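Local coordinates for protein response regulator FixJ (Bradyrhizobium japonicum, PDB 5XSO) that acts, once activated by the sensor kinase FixL, as a transcription factor that induces the nitrogen-fixation regulatory genes nifA and fixK, at residues D119-L122 and T123-E127; K171-A174 and R175-I179; P181-I184 and E185-A189. All coordinates share one frame; numbering follows the deposited sequence. Where two conformers were deposited one is given.

Interaction 1: D119-L122 and T123-E127; sequences DDRL and TAMIE
Leu122 and Ile126, one helical turn apart, form the apolar side of this contact: CD1 of Ile126 rests against CG of Leu122 at 3.7 Å. Leu122 holds CG anti to its own backbone N (chi1 -180°), whereas Ile126 carries CG1 beside its N (chi1 -72°), and with these torsions the two branched ends meet at a slant. Beneath them Ile126 N donates to Leu122 O at 2.8 Å, while CG1 of Ile126 lies close to the same oxygen. Cutting Leu122 back to an alanine would probably take away the neighbour of Ile126 CD1 in this turn and open a gap toward Leu90 and Leu113.

A polar cluster lies at the edge of the buried side. Thr123 turns OG1 back toward the preceding turn, 3.3 Å from Asp120 O and 3.4 Å from Asp119 O, both only weak contacts. A water joins the side chains of Asp120 and Thr123, donating to Asp120 OD1 at 2.6 Å and lying 2.8 Å from Thr123 OG1. Threonine suits this edge: its hydroxyl meets carbonyls and water, while the side chain also packs against Leu33 and Phe39. Buried Met125 reaches out to Arg121, its methyl CE coming obliquely to NH1 at 3.6 Å.

Within the receiver domain, Leu122, Met125 and Ile126 pack on Leu90 of strand 89-93; Leu122 and Met125 also touch Leu113 of strand 111-114, and Leu122 and Ile126 meet Leu30 and Leu34 of helix 24-36.

Interaction 2: K171-A174 and R175-I179; sequences KLIA and REYDI
Ile173 and Tyr177 meet one turn apart on the buried side of a short helix, the Ile173 methyl CG2 lying 3.8 Å from CD2 of the tyrosine ring. The ring also brings its edge to Ile173 O, with CD2 at 3.3 Å, while Tyr177 N donates to that oxygen along the helix. Ile173 sends CG2 anti to its backbone N, with CG1 on the other branch (chi1 -67°), and it is the CG2 branch that serves both Tyr177 and, more loosely, CD1 of Ile179. The other end of the tyrosine is held from outside, its OH hydrogen-bonded to Glu162. With CG anti to N (chi1 164°), Glu176 lays that carbon over the centre of the Tyr177 ring, 3.6 Å above its plane; the bend at chi2 then sends the carboxylate away. Packing is also close at Ala174: a methyl fits where the chain turns back, CB lying 3.3 Å from Ile179 O. Its own carbonyl closes the helix, accepting from Ile179 N at 3.0 Å, in the carbonyl plane and on a lone pair, and weakly from Asp178 N. Asp178 leaves the helix with positive phi (66°), which lets the chain bend and swing Ile179 back toward Ile173.

The solvent side is looser. In one of two conformers of Arg175, so only tentatively, the Leu172 methyl CD2 lies over one face of the guanidinium. A water donates both to Glu176 OE2 and to Leu172 O, at 3.1 Å each. Long, charged chains suit this side because their aliphatic parts can pack while their charged ends can reach toward solvent, as the water on Glu176 shows.

A short helix ending in a sharp turn, with apolar residues facing inward, is consistent with the first helix and turn of the helix-turn-helix motif of LuxR-type DNA-binding domains.

Interaction 3: P181-I184 and E185-A189; sequences PRTI and EVYRA
A local contact at the start of a helix, this one joins the loop entering helix 184-195 to the first turns of that helix, the second of the helix-turn-helix motif. In LuxR-type domains this is the recognition helix, so the contact probably helps set its start. Thr183 and Tyr187 carry it, their side chains lying alongside each other and pointing the same way. OG1 of Thr183 approaches CE2 of the ring at 3.4 Å, and its CB lies 3.7 Å from the same atom. Threonine suits the place because its hydroxyl also holds the turn, hydrogen-bonded to the carbonyl of Ser180. Thr183 O accepts from Tyr187 N at 3.0 Å in a nearly straight bond (168°), and ring atom CD2 slants in to 3.3 Å from that oxygen. Tyr187 keeps CG beside its backbone N (chi1 -69°), which swings the ring back over the preceding turn. Next along, Arg188 N donates to Ile184 O at 2.8 Å. On the outer side Val186 sets CB 3.5 Å from Thr183 O.

Ile184, branched and apolar, turns inward onto Ile173 and Ala174 of helix 170-177, while Tyr187 lies against Arg156, Glu157 and Val160 of helix 155-166 and Glu185 OE1 is hydrogen-bonded to Asn170 ND2.

Interaction 1 comes first along the chain, at the start of helix 119-138 beside the parallel sheet of the receiver domain; interactions 2 and 3 follow in the LuxR-type DNA-binding domain, on the other side of the chain's centre. The centre of interaction 1 lies about 55 Å from the centre of each of the others, with no direct touch. The centres of interactions 2 and 3 are about 11 Å apart and the two share a core: Ile184 CD1 packs 3.4 Å from Ile179 CG2, knitting successive helices 170-177 and 184-195 together. The separation reflects a receiver and a DNA-binding domain held apart in one chain; the crystal captures the unphosphorylated monomer.

Interaction 1: D119-L122 and T123-E127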
loop_
_atom_site.group_PDB
_atom_site.type_symbol
_atom_site.label_atom_id
_atom_site.label_comp_id
_atom_site.label_asym_id
_atom_site.label_seq_id
_atom_site.Cartn_x
_atom_site.Cartn_y
_atom_site.Cartn_z
ATOM N N ASP A 119 23.861 -11.512 6.372
ATOM C CA ASP A 119 23.001 -11.950 5.263
ATOM C C ASP A 119 21.678 -12.483 5.786
ATOM O O ASP A 119 20.602 -12.195 5.235
ATOM C CB ASP A 119 23.669 -13.067 4.422
ATOM C CG ASP A 119 24.931 -12.630 3.695
ATOM O OD1 ASP A 119 25.297 -11.460 3.765
ATOM O OD2 ASP A 119 25.583 -13.496 3.044
ATOM N N ASP A 120 21.732 -13.290 6.846
ATOM C CA ASP A 120 20.521 -13.976 7.293
ATOM C C ASP A 120 19.565 -13.046 8.005
ATOM O O ASP A 120 18.354 -13.329 8.056
ATOM C CB ASP A 120 20.864 -15.135 8.226
ATOM C CG ASP A 120 21.413 -16.348 7.504
ATOM O OD1 ASP A 120 21.504 -16.415 6.224
ATOM O OD2 ASP A 120 21.808 -17.262 8.257
ATOM N N ARG A 121 20.077 -11.965 8.613
ATOM C CA ARG A 121 19.178 -10.989 9.205
ATOM C C ARG A 121 18.333 -10.312 8.130
ATOM O O ARG A 121 17.128 -10.079 8.335
ATOM C CB ARG A 121 19.978 -9.951 9.997
ATOM C CG ARG A 121 19.123 -8.881 10.632
ATOM C CD ARG A 121 18.825 -9.188 12.025
ATOM N NE ARG A 121 18.524 -7.969 12.778
ATOM C CZ ARG A 121 17.293 -7.506 12.984
ATOM N NH1 ARG A 121 16.255 -8.161 12.479
ATOM N NH2 ARG A 121 17.101 -6.390 13.691
ATOM N N LEU A 122 18.945 -9.982 6.986
ATOM C CA LEU A 122 18.171 -9.405 5.884
ATOM C C LEU A 122 17.151 -10.410 5.366
ATOM O O LEU A 122 15.980 -10.074 5.174
ATOM C CB LEU A 122 19.089 -8.983 4.735
ATOM C CG LEU A 122 18.395 -8.363 3.519
ATOM C CD1 LEU A 122 17.420 -7.205 3.921
ATOM C CD2 LEU A 122 19.495 -7.931 2.511
ATOM N N THR A 123 17.575 -11.659 5.117
ATOM C CA THR A 123 16.637 -12.549 4.433
ATOM C C THR A 123 15.473 -12.914 5.356
ATOM O O THR A 123 14.321 -12.965 4.908
ATOM C CB THR A 123 17.345 -13.795 3.875
ATOM O OG1 THR A 123 18.104 -14.417 4.901
ATOM C CG2 THR A 123 18.280 -13.448 2.681
ATOM N N ALA A 124 15.724 -13.060 6.663
ATOM C CA ALA A 124 14.622 -13.248 7.607
ATOM C C ALA A 124 13.690 -12.042 7.640
ATOM O O ALA A 124 12.470 -12.183 7.809
ATOM C CB ALA A 124 15.159 -13.496 9.018
ATOM N N MET A 125 14.247 -10.836 7.564
ATOM C CA MET A 125 13.395 -9.659 7.579
ATOM C C MET A 125 12.560 -9.591 6.318
ATOM O O MET A 125 11.398 -9.165 6.359
ATOM C CB MET A 125 14.263 -8.406 7.741
ATOM C CG MET A 125 13.518 -7.076 7.830
ATOM S SD MET A 125 14.759 -5.751 8.093
ATOM C CE MET A 125 15.248 -6.076 9.771
ATOM N N ILE A 126 13.152 -9.959 5.179
ATOM C CA ILE A 126 12.410 -9.951 3.931
ATOM C C ILE A 126 11.278 -10.957 4.002
ATOM O O ILE A 126 10.160 -10.682 3.558
ATOM C CB ILE A 126 13.348 -10.268 2.745
ATOM C CG1 ILE A 126 14.283 -9.076 2.473
ATOM C CG2 ILE A 126 12.509 -10.675 1.468
ATOM C CD1 ILE A 126 15.507 -9.476 1.508
ATOM N N GLU A 127 11.565 -12.164 4.515
ATOM C CA GLU A 127 10.518 -13.190 4.547
ATOM C C GLU A 127 9.324 -12.714 5.345
ATOM O O GLU A 127 8.165 -12.933 4.945
ATOM C CB GLU A 127 11.042 -14.498 5.137
ATOM C CG GLU A 127 11.530 -15.460 4.116
ATOM C CD GLU A 127 11.708 -16.844 4.703
ATOM O OE1 GLU A 127 12.863 -17.326 4.729
ATOM O OE2 GLU A 127 10.690 -17.432 5.150
HETATM O O HOH W 1 20.408 -15.747 4.017
#

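Interaction 2: K171-A174 and R175-I179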
loop_
_atom_site.group_PDB
_atom_site.type_symbol
_atom_site.label_atom_id
_atom_site.label_comp_id
_atom_site.label_asym_id
_atom_site.label_seq_id
_atom_site.Cartn_x
_atom_site.Cartn_y
_atom_site.Cartn_z
ATOM N N LYS A 171 -35.715 8.755 7.944
ATOM C CA LYS A 171 -36.093 10.096 8.391
ATOM C C LYS A 171 -34.886 10.848 8.906
ATOM O O LYS A 171 -34.713 12.053 8.634
ATOM C CB LYS A 171 -37.161 9.932 9.483
ATOM C CG LYS A 171 -37.584 11.235 10.177
ATOM C CD LYS A 171 -38.952 11.059 10.840
ATOM C CE LYS A 171 -38.945 10.009 11.931
ATOM N NZ LYS A 171 -40.290 10.003 12.617
ATOM N N LEU A 172 -34.012 10.167 9.623
ATOM C CA LEU A 172 -32.831 10.849 10.123
ATOM C C LEU A 172 -31.798 11.089 9.028
ATOM O O LEU A 172 -31.059 12.094 9.115
ATOM C CB LEU A 172 -32.168 10.101 11.286
ATOM C CG LEU A 172 -32.956 10.103 12.620
ATOM C CD1 LEU A 172 -32.283 9.166 13.580
ATOM C CD2 LEU A 172 -32.985 11.524 13.183
ATOM N N ILE A 173 -31.689 10.201 8.033
ATOM C CA ILE A 173 -30.787 10.498 6.916
ATOM C C ILE A 173 -31.226 11.790 6.217
ATOM O O ILE A 173 -30.415 12.692 5.968
ATOM C CB ILE A 173 -30.722 9.312 5.931
ATOM C CG1 ILE A 173 -30.041 8.119 6.631
ATOM C CG2 ILE A 173 -29.859 9.739 4.659
ATOM C CD1 ILE A 173 -30.020 6.769 5.727
ATOM N N ALA A 174 -32.519 11.896 5.917
ATOM C CA ALA A 174 -33.089 13.105 5.316
ATOM C C ALA A 174 -32.769 14.338 6.145
ATOM O O ALA A 174 -32.326 15.383 5.624
ATOM C CB ALA A 174 -34.617 12.913 5.177
ATOM N N ARG A 175 -32.990 14.249 7.452
ATOM C CA ARG A 175 -32.786 15.417 8.313
ATOM C C ARG A 175 -31.307 15.758 8.443
ATOM O O ARG A 175 -30.925 16.943 8.461
ATOM C CB ARG A 175 -33.404 15.138 9.687
ATOM C CG ARG A 175 -33.330 16.286 10.681
ATOM C CD ARG A 175 -34.207 15.956 11.906
ATOM N NE ARG A 175 -33.473 15.295 12.984
ATOM C CZ ARG A 175 -33.978 15.067 14.197
ATOM N NH1 ARG A 175 -35.215 15.455 14.482
ATOM N NH2 ARG A 175 -33.236 14.483 15.128
ATOM N N GLU A 176 -30.458 14.744 8.562
ATOM C CA GLU A 176 -29.044 14.989 8.822
ATOM C C GLU A 176 -28.380 15.656 7.636
ATOM O O GLU A 176 -27.561 16.578 7.800
ATOM C CB GLU A 176 -28.339 13.664 9.113
ATOM C CG GLU A 176 -26.821 13.748 9.026
ATOM C CD GLU A 176 -26.187 13.992 10.389
ATOM O OE1 GLU A 176 -24.964 14.239 10.438
ATOM O OE2 GLU A 176 -26.915 13.930 11.407
ATOM N N TYR A 177 -28.696 15.201 6.432
ATOM C CA TYR A 177 -28.014 15.704 5.250
ATOM C C TYR A 177 -28.834 16.713 4.463
ATOM O O TYR A 177 -28.316 17.284 3.495
ATOM C CB TYR A 177 -27.628 14.532 4.339
ATOM C CG TYR A 177 -26.678 13.551 5.030
ATOM C CD1 TYR A 177 -25.314 13.845 5.170
ATOM C CD2 TYR A 177 -27.147 12.329 5.510
ATOM C CE1 TYR A 177 -24.419 12.918 5.819
ATOM C CE2 TYR A 177 -26.287 11.416 6.168
ATOM C CZ TYR A 177 -24.919 11.727 6.299
ATOM O OH TYR A 177 -24.090 10.804 6.945
ATOM N N ASP A 178 -30.094 16.963 4.858
ATOM C CA ASP A 178 -30.996 17.894 4.143
ATOM C C ASP A 178 -31.326 17.334 2.740
ATOM O O ASP A 178 -31.150 18.004 1.724
ATOM C CB ASP A 178 -30.421 19.320 4.068
ATOM C CG ASP A 178 -31.484 20.323 3.856
ATOM O OD1 ASP A 178 -31.161 21.457 3.470
ATOM O OD2 ASP A 178 -32.670 19.965 4.026
ATOM N N ILE A 179 -31.808 16.088 2.717
ATOM C CA ILE A 179 -32.239 15.369 1.512
ATOM C C ILE A 179 -33.762 15.238 1.609
ATOM O O ILE A 179 -34.282 15.046 2.702
ATOM C CB ILE A 179 -31.528 13.993 1.478
ATOM C CG1 ILE A 179 -29.999 14.163 1.397
ATOM C CG2 ILE A 179 -31.950 13.095 0.318
ATOM C CD1 ILE A 179 -29.173 12.792 1.674
HETATM O O HOH W 2 -29.945 13.279 11.808
#

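Interaction 3: P181-I184 and E185-A189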
loop_
_atom_site.group_PDB
_atom_site.type_symbol
_atom_site.label_atom_id
_atom_site.label_comp_id
_atom_site.label_asym_id
_atom_site.label_seq_id
_atom_site.Cartn_x
_atom_site.Cartn_y
_atom_site.Cartn_z
ATOM N N PRO A 181 -37.184 13.520 1.926
ATOM C CA PRO A 181 -37.592 12.149 2.303
ATOM C C PRO A 181 -37.991 11.273 1.124
ATOM O O PRO A 181 -37.742 10.060 1.171
ATOM C CB PRO A 181 -38.781 12.384 3.242
ATOM C CG PRO A 181 -38.464 13.778 3.880
ATOM C CD PRO A 181 -37.812 14.558 2.777
ATOM N N ARG A 182 -38.630 11.842 0.085
ATOM C CA ARG A 182 -39.038 11.005 -1.051
ATOM C C ARG A 182 -37.876 10.538 -1.899
ATOM O O ARG A 182 -38.084 9.683 -2.797
ATOM C CB ARG A 182 -40.085 11.759 -1.909
ATOM C CG ARG A 182 -39.458 12.646 -2.950
ATOM C CD ARG A 182 -40.524 13.277 -3.870
ATOM N NE ARG A 182 -41.436 14.149 -3.128
ATOM C CZ ARG A 182 -41.159 15.413 -2.797
ATOM N NH1 ARG A 182 -39.989 15.955 -3.127
ATOM N NH2 ARG A 182 -42.047 16.131 -2.127
ATOM N N THR A 183 -36.635 10.999 -1.642
ATOM C CA THR A 183 -35.513 10.515 -2.455
ATOM C C THR A 183 -34.631 9.524 -1.717
ATOM O O THR A 183 -33.691 9.004 -2.327
ATOM C CB THR A 183 -34.641 11.686 -2.992
ATOM O OG1 THR A 183 -34.075 12.421 -1.890
ATOM C CG2 THR A 183 -35.486 12.664 -3.848
ATOM N N ILE A 184 -34.878 9.252 -0.423
ATOM C CA ILE A 184 -33.939 8.407 0.325
ATOM C C ILE A 184 -33.890 6.996 -0.257
ATOM O O ILE A 184 -32.797 6.423 -0.458
ATOM C CB ILE A 184 -34.297 8.391 1.818
ATOM C CG1 ILE A 184 -34.228 9.826 2.425
ATOM C CG2 ILE A 184 -33.343 7.337 2.583
ATOM C CD1 ILE A 184 -32.823 10.499 2.397
ATOM N N GLU A 185 -35.047 6.423 -0.541
ATOM C CA GLU A 185 -35.023 5.065 -1.094
ATOM C C GLU A 185 -34.501 5.055 -2.515
ATOM O O GLU A 185 -33.980 4.025 -2.956
ATOM C CB GLU A 185 -36.414 4.425 -1.054
ATOM C CG GLU A 185 -36.846 4.082 0.359
ATOM C CD GLU A 185 -36.130 2.848 0.904
ATOM O OE1 GLU A 185 -35.863 2.787 2.106
ATOM O OE2 GLU A 185 -35.831 1.942 0.104
ATOM N N VAL A 186 -34.661 6.153 -3.263
ATOM C CA VAL A 186 -34.056 6.221 -4.604
ATOM C C VAL A 186 -32.546 6.139 -4.497
ATOM O O VAL A 186 -31.895 5.355 -5.199
ATOM C CB VAL A 186 -34.492 7.500 -5.336
ATOM C CG1 VAL A 186 -33.750 7.631 -6.735
ATOM C CG2 VAL A 186 -36.039 7.550 -5.440
ATOM N N TYR A 187 -31.973 6.947 -3.601
ATOM C CA TYR A 187 -30.545 6.909 -3.426
ATOM C C TYR A 187 -30.097 5.577 -2.853
ATOM O O TYR A 187 -29.038 5.076 -3.264
ATOM C CB TYR A 187 -30.087 8.067 -2.519
ATOM C CG TYR A 187 -30.240 9.437 -3.195
ATOM C CD1 TYR A 187 -29.857 9.639 -4.532
ATOM C CD2 TYR A 187 -30.783 10.511 -2.488
ATOM C CE1 TYR A 187 -29.957 10.955 -5.150
ATOM C CE2 TYR A 187 -30.917 11.781 -3.057
ATOM C CZ TYR A 187 -30.500 11.985 -4.397
ATOM O OH TYR A 187 -30.605 13.229 -4.964
ATOM N N ARG A 188 -30.849 5.020 -1.881
ATOM C CA ARG A 188 -30.457 3.717 -1.348
ATOM C C ARG A 188 -30.326 2.699 -2.492
ATOM O O ARG A 188 -29.370 1.882 -2.550
ATOM C CB ARG A 188 -31.526 3.247 -0.347
ATOM C CG ARG A 188 -31.137 1.841 0.254
ATOM C CD ARG A 188 -32.383 0.974 0.471
ATOM N NE ARG A 188 -31.982 -0.344 1.029
ATOM C CZ ARG A 188 -31.914 -0.610 2.331
ATOM N NH1 ARG A 188 -32.086 0.362 3.267
ATOM N NH2 ARG A 188 -31.580 -1.865 2.708
ATOM N N ALA A 189 -31.359 2.650 -3.343
ATOM C CA ALA A 189 -31.347 1.663 -4.446
ATOM C C ALA A 189 -30.129 1.879 -5.342
ATOM O O ALA A 189 -29.468 0.899 -5.774
ATOM C CB ALA A 189 -32.608 1.765 -5.287
#